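Local coordinates for YkuI protein (Bacillus subtilis, PDB 2BAS), which binds the second messenger cyclic di-GMP through its EAL domain and probably acts as a cyclic-guanylate-specific phosphodiesterase, at residues A[386-391]-A[404-409]; A[335-340]-A[414-419]. One frame throughout, in Å; residues are numbered along the deposited sequence.

Contact 1 of 2, residues A[386-391]-A[404-409]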
loop_
_atom_site.group_PDB
_atom_site.type_symbol
_atom_site.label_atom_id
_atom_site.label_comp_id
_atom_site.label_asym_id
_atom_site.label_seq_id
_atom_site.Cartn_x
_atom_site.Cartn_y
_atom_site.Cartn_z
ATOM N N LYS A 386 -19.720 -0.347 -21.351
ATOM C CA LYS A 386 -19.152 -1.680 -21.553
ATOM C C LYS A 386 -18.876 -2.295 -20.191
ATOM O O LYS A 386 -18.841 -1.584 -19.175
ATOM C CB LYS A 386 -17.819 -1.611 -22.307
ATOM C CG LYS A 386 -17.804 -0.850 -23.632
ATOM C CD LYS A 386 -18.114 -1.736 -24.851
ATOM C CE LYS A 386 -19.569 -1.626 -25.303
ATOM N NZ LYS A 386 -19.909 -0.267 -25.838
ATOM N N GLY A 387 -18.666 -3.612 -20.177
ATOM C CA GLY A 387 -18.268 -4.335 -18.971
ATOM C C GLY A 387 -16.755 -4.457 -18.930
ATOM O O GLY A 387 -16.086 -3.938 -19.832
ATOM N N PHE A 388 -16.211 -5.130 -17.900
ATOM C CA PHE A 388 -14.743 -5.314 -17.748
ATOM C C PHE A 388 -14.292 -6.106 -16.517
ATOM O O PHE A 388 -15.003 -6.176 -15.510
ATOM C CB PHE A 388 -14.019 -3.973 -17.749
ATOM C CG PHE A 388 -14.550 -3.005 -16.736
ATOM C CD1 PHE A 388 -14.231 -3.141 -15.391
ATOM C CD2 PHE A 388 -15.370 -1.951 -17.133
ATOM C CE1 PHE A 388 -14.728 -2.249 -14.455
ATOM C CE2 PHE A 388 -15.866 -1.051 -16.210
ATOM C CZ PHE A 388 -15.551 -1.194 -14.871
ATOM N N PHE A 389 -13.086 -6.677 -16.617
ATOM C CA PHE A 389 -12.483 -7.475 -15.563
ATOM C C PHE A 389 -11.874 -6.609 -14.487
ATOM O O PHE A 389 -11.191 -5.626 -14.777
ATOM C CB PHE A 389 -11.307 -8.307 -16.111
ATOM C CG PHE A 389 -11.695 -9.549 -16.856
ATOM C CD1 PHE A 389 -12.897 -10.190 -16.620
ATOM C CD2 PHE A 389 -10.801 -10.125 -17.745
ATOM C CE1 PHE A 389 -13.236 -11.352 -17.308
ATOM C CE2 PHE A 389 -11.128 -11.300 -18.434
ATOM C CZ PHE A 389 -12.354 -11.909 -18.216
ATOM N N SER A 390 -12.043 -7.014 -13.239
ATOM C CA SER A 390 -11.264 -6.412 -12.170
ATOM C C SER A 390 -9.865 -6.996 -12.277
ATOM O O SER A 390 -9.625 -7.910 -13.075
ATOM C CB SER A 390 -11.857 -6.777 -10.813
ATOM O OG SER A 390 -11.554 -8.115 -10.468
ATOM N N ASP A 391 -8.942 -6.481 -11.476
ATOM C CA ASP A 391 -7.630 -7.101 -11.327
ATOM C C ASP A 391 -7.728 -8.281 -10.352
ATOM O O ASP A 391 -8.791 -8.523 -9.792
ATOM C CB ASP A 391 -6.597 -6.087 -10.829
ATOM C CG ASP A 391 -7.027 -5.382 -9.562
ATOM O OD1 ASP A 391 -8.192 -4.908 -9.484
ATOM O OD2 ASP A 391 -6.187 -5.255 -8.659
ATOM N N THR A 404 -13.391 -10.498 -10.850
ATOM C CA THR A 404 -14.825 -10.210 -10.961
ATOM C C THR A 404 -15.036 -9.503 -12.285
ATOM O O THR A 404 -14.241 -8.634 -12.648
ATOM C CB THR A 404 -15.303 -9.234 -9.850
ATOM O OG1 THR A 404 -15.125 -9.821 -8.556
ATOM C CG2 THR A 404 -16.802 -8.828 -10.032
ATOM N N PHE A 405 -16.104 -9.865 -12.996
ATOM C CA PHE A 405 -16.489 -9.190 -14.234
ATOM C C PHE A 405 -17.772 -8.366 -14.041
ATOM O O PHE A 405 -18.793 -8.923 -13.643
ATOM C CB PHE A 405 -16.674 -10.192 -15.367
ATOM C CG PHE A 405 -16.994 -9.550 -16.673
ATOM C CD1 PHE A 405 -15.971 -9.091 -17.505
ATOM C CD2 PHE A 405 -18.317 -9.361 -17.065
ATOM C CE1 PHE A 405 -16.263 -8.478 -18.713
ATOM C CE2 PHE A 405 -18.615 -8.740 -18.285
ATOM C CZ PHE A 405 -17.590 -8.296 -19.102
ATOM N N SER A 406 -17.698 -7.062 -14.337
ATOM C CA SER A 406 -18.797 -6.089 -14.160
ATOM C C SER A 406 -19.474 -5.745 -15.472
ATOM O O SER A 406 -18.812 -5.314 -16.407
ATOM C CB SER A 406 -18.257 -4.767 -13.622
ATOM O OG SER A 406 -17.556 -4.969 -12.431
ATOM N N TYR A 407 -20.794 -5.869 -15.509
ATOM C CA TYR A 407 -21.554 -5.665 -16.727
ATOM C C TYR A 407 -22.722 -4.705 -16.488
ATOM O O TYR A 407 -23.475 -4.890 -15.535
ATOM C CB TYR A 407 -22.060 -7.015 -17.231
ATOM C CG TYR A 407 -22.876 -6.937 -18.489
ATOM C CD1 TYR A 407 -22.270 -7.021 -19.736
ATOM C CD2 TYR A 407 -24.260 -6.790 -18.442
ATOM C CE1 TYR A 407 -23.013 -6.952 -20.901
ATOM C CE2 TYR A 407 -25.024 -6.728 -19.620
ATOM C CZ TYR A 407 -24.391 -6.805 -20.833
ATOM O OH TYR A 407 -25.119 -6.739 -22.000
ATOM N N PRO A 408 -22.857 -3.658 -17.331
ATOM C CA PRO A 408 -24.003 -2.756 -17.223
ATOM C C PRO A 408 -25.234 -3.270 -17.977
ATOM O O PRO A 408 -25.146 -3.618 -19.153
ATOM C CB PRO A 408 -23.490 -1.450 -17.855
ATOM C CG PRO A 408 -22.420 -1.859 -18.802
ATOM C CD PRO A 408 -21.928 -3.241 -18.400
HETATM N N MSE A 409 -26.372 -3.311 -17.289
HETATM C CA MSE A 409 -27.637 -3.715 -17.885
HETATM C C MSE A 409 -28.544 -2.508 -18.031
HETATM O O MSE A 409 -28.163 -1.387 -17.685
HETATM C CB MSE A 409 -28.322 -4.755 -17.008
HETATM C CG MSE A 409 -27.645 -6.111 -16.990
HETATM SE SE MSE A 409 -28.387 -7.180 -15.540
HETATM C CE MSE A 409 -30.177 -7.445 -16.298
#
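Phe388 and Ser406 form the antiparallel hydrogen-bonded pair where strands 388-394 and 401-409 of a beta hairpin meet. Of its backbone bonds, the one from Ser406 N to Phe388 O (3.1 Å) is almost straight, 175° at the hydrogen. Farther along, Ser390 N reaches Thr404 O at 2.8 Å, nearly in line with the C=O bond. The return bond ends on a side chain: Thr404 N donates to Ser390 OG at 3.0 Å. With chi1 at 75°, OG sits between its own N and carbonyl carbon, where it accepts this bond and itself donates to Asp391 O.

Aromatic contacts lie on the other face, at the non-hydrogen-bonded pair Phe389-Phe405. The rings meet obliquely, centroids 5.6 Å apart and planes at 81°; Phe389 CD1 touches the edge of the Phe405 ring at CD1. Phe299 of helix 271-311 meets both rings. Phe388 instead packs on helix 374-384, in cation-pi contact with Arg380.

At the Lys386 end the proline ring lies against the backbone: Lys386 O is 3.6 Å from Pro408 CD. Proline has no N-H to give, so the ladder cannot continue through Pro408 N, while at the opposite end a serine hydroxyl replaces a backbone acceptor.

Contact 2 of 2, residues A[335-340]-A[414-419]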
loop_
_atom_site.group_PDB
_atom_site.type_symbol
_atom_site.label_atom_id
_atom_site.label_comp_id
_atom_site.label_asym_id
_atom_site.label_seq_id
_atom_site.Cartn_x
_atom_site.Cartn_y
_atom_site.Cartn_z
ATOM N N ARG A 335 -19.882 -17.285 -8.582
ATOM C CA ARG A 335 -20.835 -16.389 -7.906
ATOM C C ARG A 335 -21.354 -15.339 -8.870
ATOM O O ARG A 335 -20.577 -14.764 -9.649
ATOM C CB ARG A 335 -20.218 -15.718 -6.685
ATOM C CG ARG A 335 -21.250 -15.197 -5.716
ATOM C CD ARG A 335 -20.656 -14.273 -4.682
ATOM N NE ARG A 335 -19.949 -14.976 -3.612
ATOM C CZ ARG A 335 -18.624 -15.052 -3.506
ATOM N NH1 ARG A 335 -18.082 -15.689 -2.477
ATOM N NH2 ARG A 335 -17.844 -14.482 -4.418
ATOM N N ILE A 336 -22.673 -15.130 -8.837
ATOM C CA ILE A 336 -23.352 -14.095 -9.637
ATOM C C ILE A 336 -24.415 -13.375 -8.791
ATOM O O ILE A 336 -25.151 -14.027 -8.044
ATOM C CB ILE A 336 -23.990 -14.690 -10.921
ATOM C CG1 ILE A 336 -22.942 -15.483 -11.704
ATOM C CG2 ILE A 336 -24.595 -13.588 -11.818
ATOM C CD1 ILE A 336 -23.450 -16.128 -12.985
ATOM N N TYR A 337 -24.478 -12.041 -8.918
ATOM C CA TYR A 337 -25.455 -11.187 -8.224
ATOM C C TYR A 337 -25.577 -9.820 -8.923
ATOM O O TYR A 337 -24.701 -9.453 -9.716
ATOM C CB TYR A 337 -25.071 -10.996 -6.741
ATOM C CG TYR A 337 -23.748 -10.279 -6.510
ATOM C CD1 TYR A 337 -23.700 -8.920 -6.193
ATOM C CD2 TYR A 337 -22.554 -10.961 -6.626
ATOM C CE1 TYR A 337 -22.465 -8.272 -5.994
ATOM C CE2 TYR A 337 -21.340 -10.339 -6.439
ATOM C CZ TYR A 337 -21.287 -9.005 -6.121
ATOM O OH TYR A 337 -20.038 -8.443 -5.944
HETATM N N MSE A 338 -26.643 -9.070 -8.606
HETATM C CA MSE A 338 -26.922 -7.743 -9.180
HETATM C C MSE A 338 -27.090 -6.644 -8.130
HETATM O O MSE A 338 -27.645 -6.893 -7.058
HETATM C CB MSE A 338 -28.206 -7.782 -10.017
HETATM C CG MSE A 338 -28.058 -8.281 -11.438
HETATM SE SE MSE A 338 -29.789 -8.812 -12.235
HETATM C CE MSE A 338 -30.884 -7.120 -12.005
ATOM N N CYS A 339 -26.662 -5.423 -8.465
ATOM C CA CYS A 339 -26.780 -4.257 -7.576
ATOM C C CYS A 339 -27.286 -3.022 -8.326
ATOM O O CYS A 339 -27.139 -2.949 -9.550
ATOM C CB CYS A 339 -25.411 -3.895 -6.987
ATOM S SG CYS A 339 -24.566 -5.159 -6.021
ATOM N N ASP A 340 -27.824 -2.039 -7.589
ATOM C CA ASP A 340 -28.288 -0.754 -8.168
ATOM C C ASP A 340 -27.202 0.349 -8.120
ATOM O O ASP A 340 -26.095 0.087 -7.652
ATOM C CB ASP A 340 -29.630 -0.284 -7.553
ATOM C CG ASP A 340 -29.502 0.250 -6.113
ATOM O OD1 ASP A 340 -28.371 0.347 -5.574
ATOM O OD2 ASP A 340 -30.559 0.590 -5.515
ATOM N N TYR A 414 -26.706 -3.430 -12.292
ATOM C CA TYR A 414 -25.355 -3.890 -12.515
ATOM C C TYR A 414 -25.202 -5.347 -12.131
ATOM O O TYR A 414 -25.728 -5.799 -11.116
ATOM C CB TYR A 414 -24.339 -2.968 -11.807
ATOM C CG TYR A 414 -24.458 -1.556 -12.309
ATOM C CD1 TYR A 414 -25.300 -0.643 -11.681
ATOM C CD2 TYR A 414 -23.786 -1.150 -13.456
ATOM C CE1 TYR A 414 -25.458 0.654 -12.175
ATOM C CE2 TYR A 414 -23.932 0.148 -13.961
ATOM C CZ TYR A 414 -24.769 1.043 -13.315
ATOM O OH TYR A 414 -24.907 2.328 -13.808
ATOM N N LEU A 415 -24.475 -6.064 -12.978
ATOM C CA LEU A 415 -24.316 -7.486 -12.869
ATOM C C LEU A 415 -22.867 -7.779 -12.502
ATOM O O LEU A 415 -21.930 -7.179 -13.054
ATOM C CB LEU A 415 -24.683 -8.115 -14.208
ATOM C CG LEU A 415 -24.509 -9.610 -14.485
ATOM C CD1 LEU A 415 -25.533 -10.452 -13.719
ATOM C CD2 LEU A 415 -24.641 -9.829 -15.999
ATOM N N PHE A 416 -22.689 -8.700 -11.558
ATOM C CA PHE A 416 -21.360 -9.062 -11.127
ATOM C C PHE A 416 -21.200 -10.565 -11.229
ATOM O O PHE A 416 -22.058 -11.332 -10.760
ATOM C CB PHE A 416 -21.108 -8.538 -9.723
ATOM C CG PHE A 416 -21.244 -7.053 -9.617
ATOM C CD1 PHE A 416 -22.481 -6.471 -9.337
ATOM C CD2 PHE A 416 -20.151 -6.231 -9.840
ATOM C CE1 PHE A 416 -22.627 -5.103 -9.271
ATOM C CE2 PHE A 416 -20.277 -4.866 -9.772
ATOM C CZ PHE A 416 -21.510 -4.294 -9.483
ATOM N N ILE A 417 -20.130 -10.970 -11.910
ATOM C CA ILE A 417 -19.806 -12.373 -12.124
ATOM C C ILE A 417 -18.388 -12.622 -11.623
ATOM O O ILE A 417 -17.435 -12.087 -12.184
ATOM C CB ILE A 417 -19.863 -12.726 -13.603
ATOM C CG1 ILE A 417 -21.250 -12.428 -14.183
ATOM C CG2 ILE A 417 -19.495 -14.163 -13.799
ATOM C CD1 ILE A 417 -21.290 -12.448 -15.707
ATOM N N ASP A 418 -18.253 -13.416 -10.565
ATOM C CA ASP A 418 -16.936 -13.747 -10.003
ATOM C C ASP A 418 -16.393 -14.976 -10.706
ATOM O O ASP A 418 -17.116 -15.951 -10.878
ATOM C CB ASP A 418 -17.034 -13.987 -8.488
ATOM C CG ASP A 418 -17.409 -12.717 -7.705
ATOM O OD1 ASP A 418 -17.259 -11.591 -8.249
ATOM O OD2 ASP A 418 -17.854 -12.848 -6.537
ATOM N N LEU A 419 -15.133 -14.940 -11.120
ATOM C CA LEU A 419 -14.547 -16.093 -11.824
ATOM C C LEU A 419 -13.645 -16.898 -10.884
ATOM O O LEU A 419 -12.848 -16.323 -10.146
ATOM C CB LEU A 419 -13.745 -15.664 -13.067
ATOM C CG LEU A 419 -14.137 -14.522 -14.007
ATOM C CD1 LEU A 419 -13.546 -14.801 -15.369
ATOM C CD2 LEU A 419 -15.621 -14.317 -14.150
HETATM O O HOH W 1 -17.353 -9.461 -6.851
#
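Tyr337 and Phe416 are the central antiparallel hydrogen-bonded pair of strands 335-340 and 413-419, side chains on one face. Tyr337 CG lies between its backbone N and carbonyl carbon (chi1 63°), which carries the ring to Phe416 CB. Phe416 CB sits over the tyrosine ring, 3.9 Å from its centroid and 20° off the normal, a CH-pi contact; the rings are near parallel (18°) but slid apart, barely overlapping. Beyond, Cys339 SG approaches Phe416 CE1 at 3.8 Å, an oblique sulfur-aromatic contact.

On the same face Arg335 NH2 forms a salt bridge to Asp418 OD2 (2.7 Å), entering on the anti lone pair, with the oxygen in the guanidinium plane. The other carboxylate oxygen, Asp418 OD1, takes a bond from a water that also meets Tyr337 OH at 3.0 Å. A phenylalanine in place of Tyr337 would probably leave that water without its phenolic partner and break the link to Asp418.

Across the sheet, Leu415 CD1 lies between Ile336 CG2 (3.8 Å) and Met338 CG, beside helix 318-328.

Backbone bonds such as Phe416 N to Tyr337 O (2.8 Å) set this register. Farther out, Glu397 and Asp395 pair with the guanidinium, and Thr404 OG1 bonds Asp418 OD1. Three carboxylates around the buried arginine would probably stabilise its charge. The Tyr337 face thus ends in charges, while Ile336, Met338, Leu415 and Ile417 make apolar contacts on the reverse.

How the contacts relate
Both contacts belong to one antiparallel sheet in the region associated with the EAL domain. Contact 2 is buried in its middle, where 335-340 and 413-419 are neighbours far apart in sequence; contact 1 is partly buried at the 388-394 edge and joins a local hairpin. Strands 401-409 and 413-419, consecutive in the chain, connect them: Phe405 N lies 2.7 Å from Ile417 O, a probable hydrogen bond. Contact 2 has a longer backbone ladder, with paired bonds at Tyr337-Phe416 and Cys339-Tyr414, and a buried salt bridge, whereas the ladder of contact 1 includes a serine hydroxyl, and beside it Asp391, not touching 404-409, forms salt bridges to Arg224 and Lys225 of the second subunit.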